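Protein LEC-6 (Caenorhabditis elegans, PDB 3VV1) binds beta-galactosides as a galectin, with a preference for saccharides that contain fucose, notably the galactose-beta-1,4-fucose unit. Local coordinates at the alpha-L-fucopyranose and beta-D-galactopyranose site and the interface of chains A and B. Sequence-based numbering; all coordinates share one arbitrary frame. Chains: chain A/B, Protein LEC-6.

Contact 1: the alpha-L-fucopyranose and beta-D-galactopyranose site. Residues chain A 74, 76, 78, 81, 87, 94, 97, 99. With FUC (alpha-L-fucopyranose), chain C; GAL (beta-D-galactopyranose), chain D.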
loop_
_atom_site.group_PDB
_atom_site.type_symbol
_atom_site.label_atom_id
_atom_site.label_comp_id
_atom_site.label_asym_id
_atom_site.label_seq_id
_atom_site.Cartn_x
_atom_site.Cartn_y
_atom_site.Cartn_z
ATOM N N HIS A 74 -2.748 -16.111 -15.188
ATOM C CA HIS A 74 -4.097 -16.451 -14.757
ATOM C C HIS A 74 -3.899 -17.779 -14.074
ATOM O O HIS A 74 -3.525 -18.766 -14.713
ATOM C CB HIS A 74 -4.965 -16.580 -16.035
ATOM C CG HIS A 74 -6.322 -17.243 -15.823
ATOM N ND1 HIS A 74 -7.384 -16.561 -15.316
ATOM C CD2 HIS A 74 -6.796 -18.508 -16.157
ATOM C CE1 HIS A 74 -8.495 -17.338 -15.333
ATOM N NE2 HIS A 74 -8.131 -18.554 -15.830
ATOM N N ASN A 76 -5.836 -20.629 -12.163
ATOM C CA ASN A 76 -7.280 -20.994 -12.077
ATOM C C ASN A 76 -7.421 -22.357 -11.393
ATOM O O ASN A 76 -7.018 -23.381 -11.930
ATOM C CB ASN A 76 -7.782 -21.058 -13.506
ATOM C CG ASN A 76 -9.327 -21.160 -13.651
ATOM O OD1 ASN A 76 -9.796 -21.550 -14.721
ATOM N ND2 ASN A 76 -10.115 -20.750 -12.640
ATOM N N ARG A 78 -9.722 -25.321 -10.454
ATOM C CA ARG A 78 -10.946 -25.879 -11.056
ATOM C C ARG A 78 -11.364 -27.140 -10.281
ATOM O O ARG A 78 -10.769 -28.225 -10.439
ATOM C CB ARG A 78 -10.672 -26.220 -12.543
ATOM C CG ARG A 78 -10.222 -25.001 -13.350
ATOM C CD ARG A 78 -10.104 -25.406 -14.809
ATOM N NE ARG A 78 -9.814 -24.235 -15.638
ATOM C CZ ARG A 78 -9.735 -24.275 -16.966
ATOM N NH1 ARG A 78 -9.908 -25.445 -17.615
ATOM N NH2 ARG A 78 -9.499 -23.165 -17.658
ATOM N N GLU A 81 -12.952 -29.703 -12.849
ATOM C CA GLU A 81 -11.967 -30.500 -13.616
ATOM C C GLU A 81 -10.917 -31.218 -12.736
ATOM O O GLU A 81 -10.178 -32.074 -13.246
ATOM C CB GLU A 81 -11.263 -29.680 -14.679
ATOM C CG GLU A 81 -12.211 -29.172 -15.750
ATOM C CD GLU A 81 -11.533 -28.472 -16.894
ATOM O OE1 GLU A 81 -10.386 -28.037 -16.773
ATOM O OE2 GLU A 81 -12.184 -28.354 -17.914
ATOM N N ASN A 87 -2.354 -19.909 -17.191
ATOM C CA ASN A 87 -2.178 -19.426 -18.557
ATOM C C ASN A 87 -1.968 -17.930 -18.522
ATOM O O ASN A 87 -1.789 -17.317 -17.450
ATOM C CB ASN A 87 -3.446 -19.751 -19.415
ATOM C CG ASN A 87 -3.174 -19.898 -20.899
ATOM O OD1 ASN A 87 -2.110 -19.517 -21.362
ATOM N ND2 ASN A 87 -4.139 -20.409 -21.645
ATOM N N TRP A 94 -5.569 -16.041 -25.254
ATOM C CA TRP A 94 -4.970 -17.055 -24.403
ATOM C C TRP A 94 -3.870 -17.793 -25.080
ATOM O O TRP A 94 -3.986 -18.195 -26.256
ATOM C CB TRP A 94 -6.062 -18.093 -23.977
ATOM C CG TRP A 94 -7.107 -17.570 -23.009
ATOM C CD1 TRP A 94 -8.489 -17.415 -23.223
ATOM C CD2 TRP A 94 -6.863 -17.116 -21.648
ATOM N NE1 TRP A 94 -9.099 -16.887 -22.100
ATOM C CE2 TRP A 94 -8.179 -16.681 -21.114
ATOM C CE3 TRP A 94 -5.707 -17.023 -20.825
ATOM C CZ2 TRP A 94 -8.315 -16.151 -19.821
ATOM C CZ3 TRP A 94 -5.862 -16.504 -19.531
ATOM C CH2 TRP A 94 -7.158 -16.117 -19.027
ATOM N N GLU A 97 -1.893 -23.580 -22.053
ATOM C CA GLU A 97 -2.160 -23.860 -20.652
ATOM C C GLU A 97 -1.046 -24.753 -20.047
ATOM O O GLU A 97 -0.557 -25.709 -20.697
ATOM C CB GLU A 97 -3.481 -24.606 -20.489
ATOM C CG GLU A 97 -4.655 -23.722 -20.845
ATOM C CD GLU A 97 -5.994 -24.459 -20.734
ATOM O OE1 GLU A 97 -6.012 -25.714 -20.680
ATOM O OE2 GLU A 97 -7.011 -23.755 -20.764
ATOM N N ARG A 99 -1.031 -27.323 -16.957
ATOM C CA ARG A 99 -2.000 -27.980 -16.077
ATOM C C ARG A 99 -1.293 -28.661 -14.929
ATOM O O ARG A 99 -0.314 -29.370 -15.151
ATOM C CB ARG A 99 -2.843 -28.971 -16.864
ATOM C CG ARG A 99 -3.656 -28.202 -17.904
ATOM C CD ARG A 99 -4.703 -28.983 -18.685
ATOM N NE ARG A 99 -5.852 -29.318 -17.865
ATOM C CZ ARG A 99 -7.084 -28.798 -17.994
ATOM N NH1 ARG A 99 -7.386 -27.863 -18.881
ATOM N NH2 ARG A 99 -8.013 -29.211 -17.188
HETATM C C1 FUC C . -12.763 -25.485 -21.203
HETATM C C2 FUC C . -11.340 -25.675 -20.508
HETATM C C3 FUC C . -10.220 -24.919 -21.294
HETATM C C4 FUC C . -10.655 -23.529 -21.837
HETATM C C5 FUC C . -11.721 -23.703 -22.935
HETATM C C6 FUC C . -12.109 -22.305 -23.374
HETATM O O1 FUC C . -13.371 -26.739 -21.473
HETATM O O2 FUC C . -10.957 -27.114 -20.096
HETATM O O3 FUC C . -9.225 -24.741 -20.353
HETATM O O4 FUC C . -11.217 -22.676 -20.712
HETATM O O5 FUC C . -12.872 -24.402 -22.318
HETATM C C1 GAL D . -10.725 -21.359 -20.535
HETATM C C2 GAL D . -11.604 -20.661 -19.453
HETATM C C3 GAL D . -11.027 -19.342 -19.098
HETATM C C4 GAL D . -9.551 -19.519 -18.708
HETATM C C5 GAL D . -8.825 -20.258 -19.843
HETATM C C6 GAL D . -7.325 -20.454 -19.519
HETATM O O2 GAL D . -12.899 -20.487 -19.983
HETATM O O3 GAL D . -11.724 -18.804 -17.941
HETATM O O4 GAL D . -9.455 -20.264 -17.473
HETATM O O5 GAL D . -9.390 -21.505 -20.044
HETATM O O6 GAL D . -6.702 -21.152 -20.613
HETATM O O HOH W 1 -12.100 -20.716 -15.930
#
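The indole of A:Trp94 lies flat under the galactose, whose C5 sits over the centre of the ring at 3.9 Å from its plane, and C6 makes a CH-pi contact with the six-membered ring. The rim atom CH2 of the same indole rests on one face of the A:His74 imidazole. The guanidinium of A:Arg78 works by its edge: A:Asn76 CG, A:Glu81 OE1, fucose C3 and galactose C5 lie there, in plane. This is the galectin carbohydrate-recognition site, holding galactose joined through C1 to fucose O4. The galactose 4-hydroxyl, the family's recognition mark, pairs with A:His74 NE2 (NE2 to O4, 2.7 Å) and accepts A:Arg78 NH2 (NH2 to O4, 2.9 Å). A:Arg78, extended from CG to NE, also closes NH1 and NH2 end-on onto fucose O3. Its NE is braced by A:Asn76 OD1, and its NH1 by A:Glu81 OE1, which A:Arg99 NH2 grips as well; with A:Arg99 NH1 also paired with A:Glu97, this salt-bridged cluster would be expected to favour the charged form of both carboxylates. A:Glu81 OE2 accepts fucose O2 at 2.8 Å on its syn lone pair. A:Asn87 ND2 gives galactose O6 a nearly straight in-plane bond (173° at H). A:Glu97 OE2 bridges the two sugars, taking galactose O6 at 2.6 Å on its anti lone pair and fucose O3 at 2.5 Å on its syn lone pair.

Contact 2: the interface of chains A and B. Residues chain A 20-23, 26, 28, 37-38; chain B 22-26, 38, 40.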
loop_
_atom_site.group_PDB
_atom_site.type_symbol
_atom_site.label_atom_id
_atom_site.label_comp_id
_atom_site.label_asym_id
_atom_site.label_seq_id
_atom_site.Cartn_x
_atom_site.Cartn_y
_atom_site.Cartn_z
ATOM N N ILE A 20 -9.398 5.616 -2.427
ATOM C CA ILE A 20 -8.504 4.397 -2.522
ATOM C C ILE A 20 -7.529 4.438 -1.350
ATOM O O ILE A 20 -6.709 5.363 -1.252
ATOM C CB ILE A 20 -7.645 4.350 -3.794
ATOM C CG1 ILE A 20 -8.532 4.397 -5.064
ATOM C CG2 ILE A 20 -6.785 3.100 -3.743
ATOM C CD1 ILE A 20 -7.805 4.249 -6.383
ATOM N N GLY A 21 -7.628 3.443 -0.480
ATOM C CA GLY A 21 -6.820 3.386 0.731
ATOM C C GLY A 21 -5.579 2.533 0.555
ATOM O O GLY A 21 -5.597 1.479 -0.091
ATOM N N ILE A 22 -4.514 2.961 1.232
ATOM C CA ILE A 22 -3.260 2.200 1.236
ATOM C C ILE A 22 -2.953 1.859 2.695
ATOM O O ILE A 22 -3.610 2.343 3.636
ATOM C CB ILE A 22 -2.093 3.028 0.585
ATOM C CG1 ILE A 22 -1.873 4.370 1.321
ATOM C CG2 ILE A 22 -2.328 3.210 -0.925
ATOM C CD1 ILE A 22 -0.782 5.278 0.701
ATOM N N SER A 23 -2.011 0.943 2.863
ATOM C CA SER A 23 -1.645 0.438 4.173
ATOM C C SER A 23 -0.149 0.539 4.448
ATOM O O SER A 23 0.648 0.197 3.573
ATOM C CB SER A 23 -2.058 -1.031 4.167
ATOM O OG SER A 23 -1.508 -1.737 5.308
ATOM N N ASN A 26 1.084 -2.733 3.765
ATOM C CA ASN A 26 0.722 -3.283 2.429
ATOM C C ASN A 26 -0.097 -4.569 2.527
ATOM O O ASN A 26 0.107 -5.528 1.777
ATOM C CB ASN A 26 1.959 -3.437 1.494
ATOM C CG ASN A 26 1.724 -2.790 0.139
ATOM O OD1 ASN A 26 0.796 -2.031 0.010
ATOM N ND2 ASN A 26 2.548 -3.088 -0.863
ATOM N N PHE A 28 -4.193 -6.154 3.493
ATOM C CA PHE A 28 -5.636 -5.877 3.685
ATOM C C PHE A 28 -6.363 -7.140 4.098
ATOM O O PHE A 28 -5.996 -8.241 3.690
ATOM C CB PHE A 28 -6.226 -5.320 2.388
ATOM C CG PHE A 28 -5.537 -4.062 1.946
ATOM C CD1 PHE A 28 -5.898 -2.801 2.501
ATOM C CD2 PHE A 28 -4.521 -4.112 0.956
ATOM C CE1 PHE A 28 -5.273 -1.615 2.072
ATOM C CE2 PHE A 28 -3.909 -2.890 0.537
ATOM C CZ PHE A 28 -4.267 -1.669 1.135
ATOM N N ILE A 37 -7.098 -5.093 -7.074
ATOM C CA ILE A 37 -6.214 -4.277 -6.229
ATOM C C ILE A 37 -5.011 -3.786 -7.039
ATOM O O ILE A 37 -4.223 -4.621 -7.520
ATOM C CB ILE A 37 -5.665 -5.060 -5.016
ATOM C CG1 ILE A 37 -6.791 -5.837 -4.284
ATOM C CG2 ILE A 37 -5.023 -4.078 -4.025
ATOM C CD1 ILE A 37 -6.296 -6.743 -3.173
ATOM N N PRO A 38 -4.891 -2.450 -7.198
ATOM C CA PRO A 38 -3.729 -1.919 -7.940
ATOM C C PRO A 38 -2.404 -2.313 -7.283
ATOM O O PRO A 38 -2.336 -2.422 -6.052
ATOM C CB PRO A 38 -3.911 -0.430 -7.811
ATOM C CG PRO A 38 -5.421 -0.214 -7.754
ATOM C CD PRO A 38 -5.906 -1.391 -6.924
ATOM N N ILE B 22 -9.168 -0.358 -2.138
ATOM C CA ILE B 22 -7.856 -0.599 -1.540
ATOM C C ILE B 22 -6.765 -0.747 -2.630
ATOM O O ILE B 22 -7.033 -1.114 -3.763
ATOM C CB ILE B 22 -7.849 -1.888 -0.684
ATOM C CG1 ILE B 22 -8.341 -3.094 -1.485
ATOM C CG2 ILE B 22 -8.648 -1.676 0.628
ATOM C CD1 ILE B 22 -8.040 -4.454 -0.857
ATOM N N SER B 23 -5.513 -0.538 -2.248
ATOM C CA SER B 23 -4.410 -0.518 -3.211
ATOM C C SER B 23 -3.086 -0.903 -2.595
ATOM O O SER B 23 -2.820 -0.482 -1.464
ATOM C CB SER B 23 -4.214 0.928 -3.687
ATOM O OG SER B 23 -3.131 0.957 -4.593
ATOM N N PHE B 24 -2.312 -1.671 -3.326
ATOM C CA PHE B 24 -0.973 -1.992 -2.884
ATOM C C PHE B 24 0.051 -0.967 -3.346
ATOM O O PHE B 24 1.277 -1.179 -3.178
ATOM C CB PHE B 24 -0.535 -3.342 -3.432
ATOM C CG PHE B 24 -1.253 -4.507 -2.835
ATOM C CD1 PHE B 24 -1.257 -4.690 -1.466
ATOM C CD2 PHE B 24 -1.872 -5.436 -3.664
ATOM C CE1 PHE B 24 -1.902 -5.816 -0.934
ATOM C CE2 PHE B 24 -2.504 -6.583 -3.149
ATOM C CZ PHE B 24 -2.505 -6.739 -1.771
ATOM N N ARG B 25 -0.426 0.149 -3.937
ATOM C CA ARG B 25 0.524 1.211 -4.385
ATOM C C ARG B 25 0.856 2.123 -3.203
ATOM O O ARG B 25 0.329 3.250 -3.052
ATOM C CB ARG B 25 -0.059 1.983 -5.578
ATOM C CG ARG B 25 -0.172 1.117 -6.836
ATOM C CD ARG B 25 -0.722 1.878 -8.034
ATOM N NE ARG B 25 0.276 2.887 -8.395
ATOM C CZ ARG B 25 0.091 3.986 -9.106
ATOM N NH1 ARG B 25 -1.078 4.253 -9.721
ATOM N NH2 ARG B 25 1.146 4.801 -9.272
ATOM N N ASN B 26 1.734 1.609 -2.330
ATOM C CA ASN B 26 2.113 2.297 -1.104
ATOM C C ASN B 26 3.062 3.453 -1.369
ATOM O O ASN B 26 3.383 4.170 -0.417
ATOM C CB ASN B 26 2.740 1.287 -0.117
ATOM C CG ASN B 26 4.031 0.709 -0.647
ATOM O OD1 ASN B 26 4.068 0.107 -1.696
ATOM N ND2 ASN B 26 5.127 0.998 0.036
ATOM N N PRO B 38 -6.068 8.369 2.114
ATOM C CA PRO B 38 -6.714 7.382 3.037
ATOM C C PRO B 38 -5.690 6.280 3.332
ATOM O O PRO B 38 -5.066 5.734 2.405
ATOM C CB PRO B 38 -7.889 6.854 2.257
ATOM C CG PRO B 38 -8.094 7.809 1.138
ATOM C CD PRO B 38 -6.760 8.435 0.826
ATOM N N GLN B 40 -4.406 2.986 6.413
ATOM C CA GLN B 40 -4.636 2.153 7.578
ATOM C C GLN B 40 -3.303 1.584 8.016
ATOM O O GLN B 40 -2.329 1.583 7.262
ATOM C CB GLN B 40 -5.599 0.986 7.259
ATOM C CG GLN B 40 -5.164 0.102 6.103
ATOM C CD GLN B 40 -6.281 -0.800 5.652
ATOM O OE1 GLN B 40 -7.215 -0.410 4.902
ATOM N NE2 GLN B 40 -6.195 -2.030 6.097
HETATM O O HOH W 2 -0.850 0.029 0.411
HETATM O O HOH W 3 -6.527 2.086 3.718
HETATM O O HOH W 4 -3.217 -2.727 7.006
#
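The backbone carbonyl oxygen of A:Ile22 is gripped twice, by B:Gln40 N at 3.0 Å, in the carbonyl plane, and by a water that B:Gln40 OE1 also holds. A:Ile22 N in turn gives B:Pro38 O a fairly straight bond (164° at H), so the N-terminal strand 22-23 of chain A runs parallel to strand 35-40 of chain B. On the other flank the N-terminal segment of chain B lies against strand 35-38 of chain A, where B:Phe24 N reaches A:Pro38 O at 2.8 Å. Each N-terminus thus docks on its partner, but the two halves are not an exact two-fold pair.

A:Phe28 anchors the apolar packing on the chain A side. With CG anti to the carbonyl carbon (chi1 -59°), it meets B:Ile22 tip to tip, B:Ile22 CB standing over the middle of its ring, 3.8 Å from the centroid. B:Ile22 holds CG1 in the crowded position between the backbone N and the carbonyl carbon, which leaves CG2 on A:Phe28 CD1 and sends CD1 on to A:Ile37. B:Gln40 OE1 lies in the ring plane at the edge of A:Phe28, its amide turned steeply to the ring. B:Phe24 and A:Phe28 lie antiparallel alongside each other; A:Ile37 CG2 sits over one face of B:Phe24, 3.9 Å from the ring centroid, while A:Asn26 OD1 lies at the ring edge.

The A:Asn26 amide, 84° from the B:Phe24 ring, donates ND2 in plane to a lone pair of B:Phe24 O at 3.3 Å. Its OD1 takes a water that also bonds A:Ser23 N and B:Ser23 O. This pairing of chains may or may not be the biological dimer. Within chain B, B:Ser23 OG, anti to its own backbone N, accepts B:Arg25 N at 2.9 Å.

The C-alpha centres of contact 1 and contact 2 lie about 28 Å apart, and the two have no residue or strand in common. Contact 1 draws chiefly on strands 73-78, 83-87, 93-94 and 98-100 and the loops beside them, whereas the chain A side of contact 2 is built from the N-terminal segment and strands 22-23, 27-29 and 35-38. Within chain A the sugar site and the interface thus sit on separate parts of the subunit, and this disaccharide is bound without touching the interface. Should the pair also form in solution, it would carry a recognition site on each copy, which could suit it to cross-linking glycans.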